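Local coordinates for 5-carboxyvanillate decarboxylase (Sphingomonas paucimobilis, PDB 4L6D), which probably removes a carboxyl group from 5-carboxyvanillate to give vanillate, on a manganese-binding amidohydrolase fold, at residues Gly58-Leu61 and Ala62-Ser66; Ala86-Gly89 and Thr90-Arg94; Ala126-Ile129 and Glu130-Thr134; Ile296-Tyr300 and Gln301-Pro305. One frame throughout, in Å; residues are numbered along the deposited sequence.

All four contacts are local, made between residues a few positions apart in one continuous stretch. Interactions 1, 2 and 3 lie on helices 59-67, 86-106 and 122-134 round the barrel and are partly buried. Interaction 4 is the buried one, a loop at the manganese site. Interactions 1 and 4 touch, because Met-303 and Tyr-298 pack on Arg-60 and its neighbours. Interactions 2 and 3 touch through Arg-94, Glu-128 and Arg-131 on adjacent helices. The chemistry follows the place. Interaction 3 is built on salt bridges, interaction 2 holds a vanillate by its carboxylate, interaction 1 is mostly backbone helix bonds with light packing round a methionine, and interaction 4 joins metal, ligand and aromatic contacts.

Interaction 1 (Gly58-Leu61 and Ala62-Ser66); sequences GERL and AEMDS
Ala-62 N bonds to Gly-58 O over 3.0 Å, nearly straight at 166°, and closes the first turn of helix 59-67. Gly-58 is the N-cap. Asp-55 holds the start of the helix from outside, through the N atoms of Gly-58 and Arg-60. Glu-63 N takes Glu-59 O at 2.9 Å. The side chain of Glu-63 starts along the same carbonyl, with CG 3.4 Å from Glu-59 O. Its carboxylate does not touch that of Glu-59, which pairs with Arg-52. Met-64 N bonds to Arg-60 O. The two side chains lie side by side and point the same way, with Met-64 SD 4.1 Å from Arg-60 CG. Met-64 CG stays beside its own backbone N (chi1 -69°), and this lays it 3.3 Å from Arg-60 O. Leu-61 CD1 comes within 4.2 Å of Met-64 SD, its side chain crossing that of the methionine. The guanidinium of Arg-60 runs on to Ala-10 O. Asp-65 N takes Leu-61 O at 2.8 Å. Its carboxylate crosses the Leu-61 side chain, with OD2 4.1 Å from Leu-61 CG, while OD1 makes a salt bridge to Arg-110. Arg-60 and Met-64 form the buried side, against strands 71-76 and 111-115 and Met-303. This is an amphipathic helix, capped at its N-terminus, packed against the parallel strands of a TIM-barrel amidohydrolase.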
loop_
_atom_site.group_PDB
_atom_site.type_symbol
_atom_site.label_atom_id
_atom_site.label_comp_id
_atom_site.label_asym_id
_atom_site.label_seq_id
_atom_site.Cartn_x
_atom_site.Cartn_y
_atom_site.Cartn_z
ATOM N N GLY A 58 -6.154 11.681 -33.737
ATOM C CA GLY A 58 -4.961 11.411 -34.526
ATOM C C GLY A 58 -4.263 10.124 -34.102
ATOM O O GLY A 58 -4.791 9.035 -34.336
ATOM N N GLU A 59 -3.089 10.252 -33.484
ATOM C CA GLU A 59 -2.323 9.101 -33.007
ATOM C C GLU A 59 -3.182 8.163 -32.149
ATOM O O GLU A 59 -3.130 6.941 -32.311
ATOM C CB GLU A 59 -1.089 9.561 -32.214
ATOM C CG GLU A 59 -0.294 8.430 -31.531
ATOM C CD GLU A 59 0.782 8.947 -30.573
ATOM O OE1 GLU A 59 1.026 10.174 -30.547
ATOM O OE2 GLU A 59 1.380 8.127 -29.838
ATOM N N ARG A 60 -3.984 8.737 -31.254
ATOM C CA ARG A 60 -4.744 7.928 -30.306
ATOM C C ARG A 60 -5.717 7.000 -31.035
ATOM O O ARG A 60 -5.774 5.803 -30.758
ATOM C CB ARG A 60 -5.491 8.816 -29.305
ATOM C CG ARG A 60 -6.257 8.044 -28.237
ATOM C CD ARG A 60 -7.210 8.954 -27.468
ATOM N NE ARG A 60 -6.532 10.090 -26.845
ATOM C CZ ARG A 60 -6.294 10.217 -25.541
ATOM N NH1 ARG A 60 -6.684 9.281 -24.672
ATOM N NH2 ARG A 60 -5.672 11.305 -25.102
ATOM N N LEU A 61 -6.487 7.554 -31.962
ATOM C CA LEU A 61 -7.443 6.735 -32.701
ATOM C C LEU A 61 -6.728 5.732 -33.619
ATOM O O LEU A 61 -7.181 4.595 -33.768
ATOM C CB LEU A 61 -8.387 7.627 -33.503
ATOM C CG LEU A 61 -9.629 6.970 -34.095
ATOM C CD1 LEU A 61 -10.471 6.284 -33.023
ATOM C CD2 LEU A 61 -10.445 8.035 -34.818
ATOM N N ALA A 62 -5.622 6.147 -34.230
ATOM C CA ALA A 62 -4.857 5.233 -35.076
ATOM C C ALA A 62 -4.382 4.023 -34.270
ATOM O O ALA A 62 -4.435 2.888 -34.747
ATOM C CB ALA A 62 -3.671 5.954 -35.730
ATOM N N GLU A 63 -3.925 4.276 -33.050
ATOM C CA GLU A 63 -3.456 3.196 -32.179
ATOM C C GLU A 63 -4.618 2.323 -31.707
ATOM O O GLU A 63 -4.487 1.101 -31.601
ATOM C CB GLU A 63 -2.711 3.762 -30.974
ATOM C CG GLU A 63 -1.318 4.216 -31.310
ATOM C CD GLU A 63 -0.347 3.056 -31.363
ATOM O OE1 GLU A 63 -0.153 2.401 -30.315
ATOM O OE2 GLU A 63 0.208 2.790 -32.448
ATOM N N MET A 64 -5.759 2.940 -31.423
ATOM C CA MET A 64 -6.948 2.156 -31.107
ATOM C C MET A 64 -7.300 1.236 -32.265
ATOM O O MET A 64 -7.574 0.056 -32.071
ATOM C CB MET A 64 -8.128 3.063 -30.754
ATOM C CG MET A 64 -7.948 3.791 -29.416
ATOM S SD MET A 64 -9.072 5.196 -29.234
ATOM C CE MET A 64 -10.659 4.349 -29.215
ATOM N N ASP A 65 -7.256 1.766 -33.480
ATOM C CA ASP A 65 -7.614 0.971 -34.643
ATOM C C ASP A 65 -6.638 -0.186 -34.880
ATOM O O ASP A 65 -7.063 -1.311 -35.160
ATOM C CB ASP A 65 -7.734 1.856 -35.891
ATOM C CG ASP A 65 -8.971 2.740 -35.860
ATOM O OD1 ASP A 65 -9.915 2.412 -35.118
ATOM O OD2 ASP A 65 -9.001 3.754 -36.583
ATOM N N SER A 66 -5.341 0.081 -34.754
ATOM C CA SER A 66 -4.348 -0.957 -35.021
ATOM C C SER A 66 -4.372 -2.065 -33.969
ATOM O O SER A 66 -3.967 -3.189 -34.247
ATOM C CB SER A 66 -2.938 -0.360 -35.148
ATOM O OG SER A 66 -2.459 0.095 -33.896
#

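Interaction 2 (Ala86-Gly89 and Thr90-Arg94); sequences AETG and TRLAR. With VNL (4-hydroxy-3-methoxybenzoate), chain K.
The guanidinium of Arg-91 holds two waters at its edge, in its plane, and each leads back to the previous turn. Water 1 accepts from NE and donates weakly to Glu-87 O. Water 2 accepts from NH2 and donates to Thr-88 OG1, which also bonds to Asp-85. Thr-88 CG2 meets this guanidinium obliquely. The guanidinium of Arg-94 has the carboxylate of a bound vanillate (chain K) at its edge. Arg-94 NE bonds to vanillate O1 at 2.9 Å and Arg-94 NH1 to vanillate O2 at 2.9 Å, both very straight at 172°. The third nitrogen, NH2, makes a salt bridge to Asp-98. A leucine in place of Arg-94 would probably leave the vanillate carboxylate without these two N-H partners and Asp-98 with one salt bridge fewer. The ligand ring rests on the helix itself. Arg-91 CA is 3.5 Å from its CO1, and Thr-90 CG2 is 3.6 Å from its CM1. Thr-90 OG1 lies beside its own backbone N (chi1 -59°), which turns the methyl to the ligand and the hydroxyl to Ala-86 O at 2.8 Å. Thr-90 N reaches Ala-86 O at 2.9 Å, from the opposite face of the carbonyl plane. The side chains of Thr-88 and Leu-92 lie side by side, with Thr-88 CG2 3.8 Å from Leu-92 CD1. The arrangement is a ligand site on the first turns of helix 86-106, in the beta-alpha-beta unit between strands 71-76 and 111-115, away from the manganese.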
loop_
_atom_site.group_PDB
_atom_site.type_symbol
_atom_site.label_atom_id
_atom_site.label_comp_id
_atom_site.label_asym_id
_atom_site.label_seq_id
_atom_site.Cartn_x
_atom_site.Cartn_y
_atom_site.Cartn_z
ATOM N N ALA A 86 -10.224 28.394 -6.041
ATOM C CA ALA A 86 -11.596 27.916 -6.217
ATOM C C ALA A 86 -12.290 28.449 -7.477
ATOM O O ALA A 86 -12.874 27.670 -8.229
ATOM C CB ALA A 86 -12.427 28.225 -4.978
ATOM N N GLU A 87 -12.228 29.755 -7.717
ATOM C CA GLU A 87 -12.936 30.322 -8.860
ATOM C C GLU A 87 -12.341 29.847 -10.181
ATOM O O GLU A 87 -13.063 29.549 -11.125
ATOM C CB GLU A 87 -12.938 31.848 -8.797
ATOM C CG GLU A 87 -13.513 32.401 -7.504
ATOM C CD GLU A 87 -12.441 32.741 -6.468
ATOM O OE1 GLU A 87 -11.613 31.862 -6.115
ATOM O OE2 GLU A 87 -12.431 33.905 -6.004
ATOM N N THR A 88 -11.017 29.788 -10.241
ATOM C CA THR A 88 -10.329 29.311 -11.436
ATOM C C THR A 88 -10.645 27.846 -11.697
ATOM O O THR A 88 -10.933 27.453 -12.828
ATOM C CB THR A 88 -8.806 29.499 -11.300
ATOM O OG1 THR A 88 -8.513 30.894 -11.125
ATOM C CG2 THR A 88 -8.078 28.973 -12.530
ATOM N N GLY A 89 -10.592 27.033 -10.648
ATOM C CA GLY A 89 -10.897 25.619 -10.782
ATOM C C GLY A 89 -12.320 25.391 -11.256
ATOM O O GLY A 89 -12.570 24.541 -12.106
ATOM N N THR A 90 -13.254 26.138 -10.682
ATOM C CA THR A 90 -14.665 26.008 -11.034
ATOM C C THR A 90 -14.906 26.353 -12.505
ATOM O O THR A 90 -15.537 25.582 -13.235
ATOM C CB THR A 90 -15.540 26.880 -10.132
ATOM O OG1 THR A 90 -15.344 26.478 -8.770
ATOM C CG2 THR A 90 -17.022 26.716 -10.500
ATOM N N ARG A 91 -14.370 27.488 -12.951
ATOM C CA ARG A 91 -14.505 27.878 -14.344
ATOM C C ARG A 91 -13.868 26.862 -15.288
ATOM O O ARG A 91 -14.458 26.482 -16.301
ATOM C CB ARG A 91 -13.888 29.260 -14.574
ATOM C CG ARG A 91 -14.071 29.781 -15.988
ATOM C CD ARG A 91 -13.532 31.199 -16.127
ATOM N NE ARG A 91 -12.164 31.270 -15.623
ATOM C CZ ARG A 91 -11.089 30.981 -16.350
ATOM N NH1 ARG A 91 -11.221 30.634 -17.626
ATOM N NH2 ARG A 91 -9.882 31.049 -15.803
ATOM N N LEU A 92 -12.659 26.409 -14.963
ATOM C CA LEU A 92 -11.977 25.485 -15.860
ATOM C C LEU A 92 -12.625 24.108 -15.894
ATOM O O LEU A 92 -12.602 23.439 -16.921
ATOM C CB LEU A 92 -10.490 25.386 -15.524
ATOM C CG LEU A 92 -9.716 26.642 -15.912
ATOM C CD1 LEU A 92 -8.278 26.513 -15.431
ATOM C CD2 LEU A 92 -9.784 26.874 -17.430
ATOM N N ALA A 93 -13.203 23.673 -14.779
ATOM C CA ALA A 93 -13.896 22.393 -14.785
ATOM C C ALA A 93 -15.094 22.475 -15.714
ATOM O O ALA A 93 -15.344 21.555 -16.493
ATOM C CB ALA A 93 -14.329 21.991 -13.374
ATOM N N ARG A 94 -15.832 23.575 -15.628
ATOM C CA ARG A 94 -16.999 23.757 -16.476
ATOM C C ARG A 94 -16.584 23.725 -17.949
ATOM O O ARG A 94 -17.218 23.041 -18.761
ATOM C CB ARG A 94 -17.715 25.066 -16.113
ATOM C CG ARG A 94 -19.112 25.224 -16.713
ATOM C CD ARG A 94 -19.066 25.696 -18.151
ATOM N NE ARG A 94 -18.510 27.043 -18.247
ATOM C CZ ARG A 94 -18.050 27.583 -19.368
ATOM N NH1 ARG A 94 -17.581 28.820 -19.352
ATOM N NH2 ARG A 94 -18.051 26.880 -20.495
HETATM C C1 VNL K . -17.551 30.254 -14.532
HETATM C CO1 VNL K . -17.470 29.429 -13.394
HETATM C CO2 VNL K . -17.182 31.619 -14.476
HETATM C CM1 VNL K . -17.010 29.945 -12.170
HETATM C CM2 VNL K . -16.715 32.148 -13.272
HETATM O OM VNL K . -16.322 33.450 -13.119
HETATM C CZ VNL K . -16.619 31.280 -12.084
HETATM C CC VNL K . -18.053 29.685 -15.828
HETATM C CV VNL K . -16.257 34.338 -14.259
HETATM O O1 VNL K . -18.680 28.598 -15.832
HETATM O O2 VNL K . -17.830 30.335 -16.883
HETATM O O3 VNL K . -16.204 31.862 -10.907
HETATM O O HOH W 1 -12.842 32.052 -12.659
HETATM O O HOH W 2 -10.047 32.357 -13.259
#

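Interaction 3 (Ala126-Ile129 and Glu130-Thr134)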
loop_
_atom_site.group_PDB
_atom_site.type_symbol
_atom_site.label_atom_id
_atom_site.label_comp_id
_atom_site.label_asym_id
_atom_site.label_seq_id
_atom_site.Cartn_x
_atom_site.Cartn_y
_atom_site.Cartn_z
ATOM N N ALA A 126 -21.138 20.769 -6.663
ATOM C CA ALA A 126 -22.405 20.031 -6.652
ATOM C C ALA A 126 -23.317 20.406 -7.823
ATOM O O ALA A 126 -23.920 19.526 -8.446
ATOM C CB ALA A 126 -23.120 20.209 -5.322
ATOM N N ARG A 127 -23.411 21.701 -8.128
ATOM C CA ARG A 127 -24.143 22.159 -9.309
ATOM C C ARG A 127 -23.547 21.593 -10.596
ATOM O O ARG A 127 -24.271 21.156 -11.491
ATOM C CB ARG A 127 -24.120 23.687 -9.406
ATOM C CG ARG A 127 -24.728 24.406 -8.222
ATOM C CD ARG A 127 -26.144 23.953 -7.962
ATOM N NE ARG A 127 -27.008 24.158 -9.118
ATOM C CZ ARG A 127 -28.158 23.520 -9.294
ATOM N NH1 ARG A 127 -28.899 23.753 -10.370
ATOM N NH2 ARG A 127 -28.558 22.633 -8.392
ATOM N N GLU A 128 -22.222 21.622 -10.709
ATOM C CA GLU A 128 -21.574 21.136 -11.921
ATOM C C GLU A 128 -21.764 19.634 -12.105
ATOM O O GLU A 128 -21.990 19.161 -13.222
ATOM C CB GLU A 128 -20.089 21.515 -11.937
ATOM C CG GLU A 128 -19.321 21.108 -13.207
ATOM C CD GLU A 128 -19.853 21.732 -14.493
ATOM O OE1 GLU A 128 -20.687 22.663 -14.444
ATOM O OE2 GLU A 128 -19.428 21.273 -15.571
ATOM N N ILE A 129 -21.688 18.889 -11.008
ATOM C CA ILE A 129 -21.922 17.447 -11.050
ATOM C C ILE A 129 -23.317 17.158 -11.605
ATOM O O ILE A 129 -23.469 16.300 -12.476
ATOM C CB ILE A 129 -21.694 16.821 -9.663
ATOM C CG1 ILE A 129 -20.196 16.798 -9.376
ATOM C CG2 ILE A 129 -22.290 15.411 -9.575
ATOM C CD1 ILE A 129 -19.834 16.681 -7.913
ATOM N N GLU A 130 -24.318 17.897 -11.137
ATOM C CA GLU A 130 -25.670 17.731 -11.654
ATOM C C GLU A 130 -25.725 18.049 -13.146
ATOM O O GLU A 130 -26.368 17.330 -13.908
ATOM C CB GLU A 130 -26.665 18.601 -10.885
ATOM C CG GLU A 130 -28.070 18.573 -11.473
ATOM C CD GLU A 130 -29.079 19.323 -10.632
ATOM O OE1 GLU A 130 -30.214 19.507 -11.113
ATOM O OE2 GLU A 130 -28.745 19.723 -9.495
ATOM N N ARG A 131 -25.036 19.108 -13.569
ATOM C CA ARG A 131 -25.025 19.474 -14.986
ATOM C C ARG A 131 -24.356 18.392 -15.843
ATOM O O ARG A 131 -24.836 18.075 -16.934
ATOM C CB ARG A 131 -24.341 20.838 -15.191
ATOM C CG ARG A 131 -24.495 21.410 -16.595
ATOM C CD ARG A 131 -23.769 22.749 -16.760
ATOM N NE ARG A 131 -22.325 22.567 -16.864
ATOM C CZ ARG A 131 -21.655 22.520 -18.011
ATOM N NH1 ARG A 131 -20.341 22.346 -17.996
ATOM N NH2 ARG A 131 -22.286 22.662 -19.171
ATOM N N VAL A 132 -23.255 17.836 -15.344
ATOM C CA VAL A 132 -22.549 16.759 -16.032
ATOM C C VAL A 132 -23.476 15.565 -16.262
ATOM O O VAL A 132 -23.517 14.998 -17.357
ATOM C CB VAL A 132 -21.289 16.333 -15.225
ATOM C CG1 VAL A 132 -20.740 15.001 -15.705
ATOM C CG2 VAL A 132 -20.221 17.425 -15.304
ATOM N N ALA A 133 -24.245 15.222 -15.233
ATOM C CA ALA A 133 -25.133 14.070 -15.280
ATOM C C ALA A 133 -26.348 14.293 -16.172
ATOM O O ALA A 133 -26.671 13.438 -16.996
ATOM C CB ALA A 133 -25.575 13.686 -13.865
ATOM N N THR A 134 -27.009 15.440 -16.022
ATOM C CA THR A 134 -28.322 15.632 -16.627
ATOM C C THR A 134 -28.337 16.425 -17.923
ATOM O O THR A 134 -29.234 16.234 -18.744
ATOM C CB THR A 134 -29.309 16.293 -15.643
ATOM O OG1 THR A 134 -28.906 17.641 -15.380
ATOM C CG2 THR A 134 -29.354 15.525 -14.348
HETATM O O HOH W 3 -26.615 19.891 -7.693
HETATM O O HOH W 4 -30.741 21.161 -8.365
HETATM O O HOH W 5 -31.163 22.226 -11.841
#
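Glu-128 and Arg-131 lie side by side, pointing the same way, one turn apart. The arginine grips the carboxylate side-on. Arg-131 NE bonds to Glu-128 OE1 at 2.9 Å, and Arg-131 NH1 bonds to Glu-128 OE2 at 2.8 Å on its syn lone pair. The two planes are 41° apart, so the pairing is twisted. The glutamate chain bends at chi2 (61°), which turns its carboxylate forward along the helix to Arg-131. Asn-97 also bonds to OE2, and Arg-131 NH2 goes on to Asp-98. A methionine in place of Arg-131 would probably leave Glu-128 without its charged mate and cost Asp-98 a salt bridge. This is an i to i+3 ion pair on helix 122-134 of the barrel, in the beta-alpha-beta unit between strands 111-115 and 140-144, and it faces helix 86-106. Arg-127 and Glu-130 make a second such pair, also side by side. Here the planes stand 74° apart, and a single salt bridge joins Arg-127 NH2 to Glu-130 OE2 at 3.1 Å. Water 4 bridges those two atoms, and water 5 links Arg-127 NH1 to Glu-130 OE1. Val-132 CG2 lies 3.2 Å from Glu-128 O, on the side that packs on Leu-141.

Interaction 4 (Ile296-Tyr300 and Gln301-Pro305). With MN (manganese (II) ion), chain I; VNL (4-hydroxy-3-methoxybenzoate), chain J.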
loop_
_atom_site.group_PDB
_atom_site.type_symbol
_atom_site.label_atom_id
_atom_site.label_comp_id
_atom_site.label_asym_id
_atom_site.label_seq_id
_atom_site.Cartn_x
_atom_site.Cartn_y
_atom_site.Cartn_z
ATOM N N ILE A 296 -5.947 1.099 -19.962
ATOM C CA ILE A 296 -4.604 1.186 -20.525
ATOM C C ILE A 296 -3.726 2.152 -19.737
ATOM O O ILE A 296 -2.537 1.885 -19.536
ATOM C CB ILE A 296 -4.629 1.629 -22.001
ATOM C CG1 ILE A 296 -5.474 0.669 -22.844
ATOM C CG2 ILE A 296 -3.202 1.746 -22.544
ATOM C CD1 ILE A 296 -5.855 1.256 -24.187
ATOM N N ASP A 297 -4.315 3.264 -19.287
ATOM C CA ASP A 297 -3.562 4.419 -18.787
ATOM C C ASP A 297 -2.790 5.128 -19.914
ATOM O O ASP A 297 -1.688 5.639 -19.700
ATOM C CB ASP A 297 -2.616 4.044 -17.629
ATOM C CG ASP A 297 -2.733 4.988 -16.450
ATOM O OD1 ASP A 297 -3.209 6.124 -16.636
ATOM O OD2 ASP A 297 -2.334 4.594 -15.332
ATOM N N TYR A 298 -3.376 5.165 -21.111
ATOM C CA TYR A 298 -2.828 5.927 -22.227
ATOM C C TYR A 298 -3.007 7.428 -21.918
ATOM O O TYR A 298 -4.004 7.803 -21.312
ATOM C CB TYR A 298 -3.583 5.540 -23.503
ATOM C CG TYR A 298 -3.076 6.238 -24.739
ATOM C CD1 TYR A 298 -2.045 5.692 -25.486
ATOM C CD2 TYR A 298 -3.615 7.458 -25.148
ATOM C CE1 TYR A 298 -1.567 6.328 -26.612
ATOM C CE2 TYR A 298 -3.143 8.102 -26.269
ATOM C CZ TYR A 298 -2.121 7.528 -27.004
ATOM O OH TYR A 298 -1.626 8.155 -28.125
ATOM N N PRO A 299 -2.056 8.297 -22.322
ATOM C CA PRO A 299 -0.827 8.062 -23.089
ATOM C C PRO A 299 0.393 7.788 -22.227
ATOM O O PRO A 299 1.519 7.750 -22.740
ATOM C CB PRO A 299 -0.647 9.385 -23.832
ATOM C CG PRO A 299 -1.133 10.404 -22.855
ATOM C CD PRO A 299 -2.324 9.742 -22.164
ATOM N N TYR A 300 0.179 7.600 -20.934
ATOM C CA TYR A 300 1.290 7.337 -20.027
ATOM C C TYR A 300 1.838 5.917 -20.179
ATOM O O TYR A 300 2.982 5.642 -19.808
ATOM C CB TYR A 300 0.857 7.633 -18.591
ATOM C CG TYR A 300 0.442 9.087 -18.392
ATOM C CD1 TYR A 300 1.397 10.102 -18.322
ATOM C CD2 TYR A 300 -0.900 9.448 -18.305
ATOM C CE1 TYR A 300 1.028 11.438 -18.156
ATOM C CE2 TYR A 300 -1.280 10.783 -18.135
ATOM C CZ TYR A 300 -0.314 11.770 -18.058
ATOM O OH TYR A 300 -0.672 13.089 -17.889
ATOM N N GLN A 301 1.011 5.019 -20.715
ATOM C CA GLN A 301 1.427 3.669 -21.083
ATOM C C GLN A 301 0.936 3.361 -22.491
ATOM O O GLN A 301 -0.046 3.948 -22.950
ATOM C CB GLN A 301 0.879 2.639 -20.101
ATOM C CG GLN A 301 1.426 2.843 -18.708
ATOM C CD GLN A 301 1.376 1.598 -17.849
ATOM O OE1 GLN A 301 1.420 1.693 -16.636
ATOM N NE2 GLN A 301 1.342 0.426 -18.477
ATOM N N PRO A 302 1.618 2.442 -23.188
ATOM C CA PRO A 302 1.235 2.090 -24.559
ATOM C C PRO A 302 0.067 1.109 -24.629
ATOM O O PRO A 302 -0.132 0.291 -23.732
ATOM C CB PRO A 302 2.492 1.406 -25.092
ATOM C CG PRO A 302 3.110 0.790 -23.903
ATOM C CD PRO A 302 2.887 1.801 -22.800
ATOM N N MET A 303 -0.686 1.185 -25.716
ATOM C CA MET A 303 -1.885 0.364 -25.866
ATOM C C MET A 303 -1.623 -1.114 -26.119
ATOM O O MET A 303 -2.302 -1.951 -25.529
ATOM C CB MET A 303 -2.785 0.920 -26.971
ATOM C CG MET A 303 -3.234 2.337 -26.689
ATOM S SD MET A 303 -4.625 2.816 -27.727
ATOM C CE MET A 303 -4.359 4.584 -27.912
ATOM N N ALA A 304 -0.666 -1.444 -26.989
ATOM C CA ALA A 304 -0.507 -2.850 -27.410
ATOM C C ALA A 304 -0.299 -3.839 -26.259
ATOM O O ALA A 304 -0.991 -4.855 -26.205
ATOM C CB ALA A 304 0.577 -3.015 -28.485
ATOM N N PRO A 305 0.625 -3.544 -25.322
ATOM C CA PRO A 305 0.805 -4.521 -24.243
ATOM C C PRO A 305 -0.436 -4.635 -23.358
ATOM O O PRO A 305 -0.735 -5.723 -22.870
ATOM C CB PRO A 305 1.982 -3.965 -23.428
ATOM C CG PRO A 305 2.642 -2.959 -24.292
ATOM C CD PRO A 305 1.660 -2.489 -25.313
HETATM MN MN MN I . -3.869 7.494 -15.188
HETATM C C1 VNL J . 1.748 9.251 -15.136
HETATM C CO1 VNL J . 1.184 7.978 -15.293
HETATM C CO2 VNL J . 0.942 10.385 -14.914
HETATM C CM1 VNL J . -0.212 7.811 -15.240
HETATM C CM2 VNL J . -0.442 10.240 -14.845
HETATM O OM VNL J . -1.307 11.282 -14.633
HETATM C CZ VNL J . -1.039 8.913 -15.020
HETATM C CC VNL J . 3.242 9.413 -15.237
HETATM C CV VNL J . -0.801 12.617 -14.439
HETATM O O1 VNL J . 3.955 8.493 -15.723
HETATM O O2 VNL J . 3.748 10.506 -14.889
HETATM O O3 VNL J . -2.382 8.896 -15.274
HETATM O O HOH W 6 0.200 3.701 -15.159
HETATM O O HOH W 7 1.761 5.505 -24.864
HETATM O O HOH W 8 -5.158 8.248 -16.795
#
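A buried turn joins Ile-296-Tyr-300, the loop after strand 292-293, to the start of helix 303-311, beside the manganese. One backbone bond closes it. Gln-301 N reaches Asp-297 O at 2.9 Å, bent to 137°, from above the carbonyl plane. A cis peptide before Pro-299 shapes the turn. Further along, Met-303 packs back on the loop. Its CE sits over one face of the Tyr-298 ring, 3.5 Å from the centroid, a CH-pi contact, while SD lies obliquely at 4.9 Å from that centroid. Pro-299 CB covers the opposite face. Ile-296 CD1 meets Met-303 CG at 3.8 Å. Gln-301 and Pro-302 also pack on Met-242 and Tyr-241 of the second subunit. Tyr-300 leads the other way. Its CG keeps beside the backbone N (chi1 -61°), and the ring lies face-on to the bound vanillate (chain J), whose CM2 is 3.4 Å above the ring plane. Its OH bonds to Thr-77. Asp-297 OD1 binds the manganese at 2.1 Å, and vanillate O3 binds it at 2.0 Å. Water 8, Glu-8 and His-174 complete the set. Asp-297 OD2 is held by His-227 and by water 6, which also donates to Gln-301 OE1. Through this water Gln-301 probably acts as a second-shell residue that helps to position the metal-binding carboxylate. With the phenol oxygen of vanillate on the manganese and its ring against Tyr-300, the site is consistent with a bound reaction product.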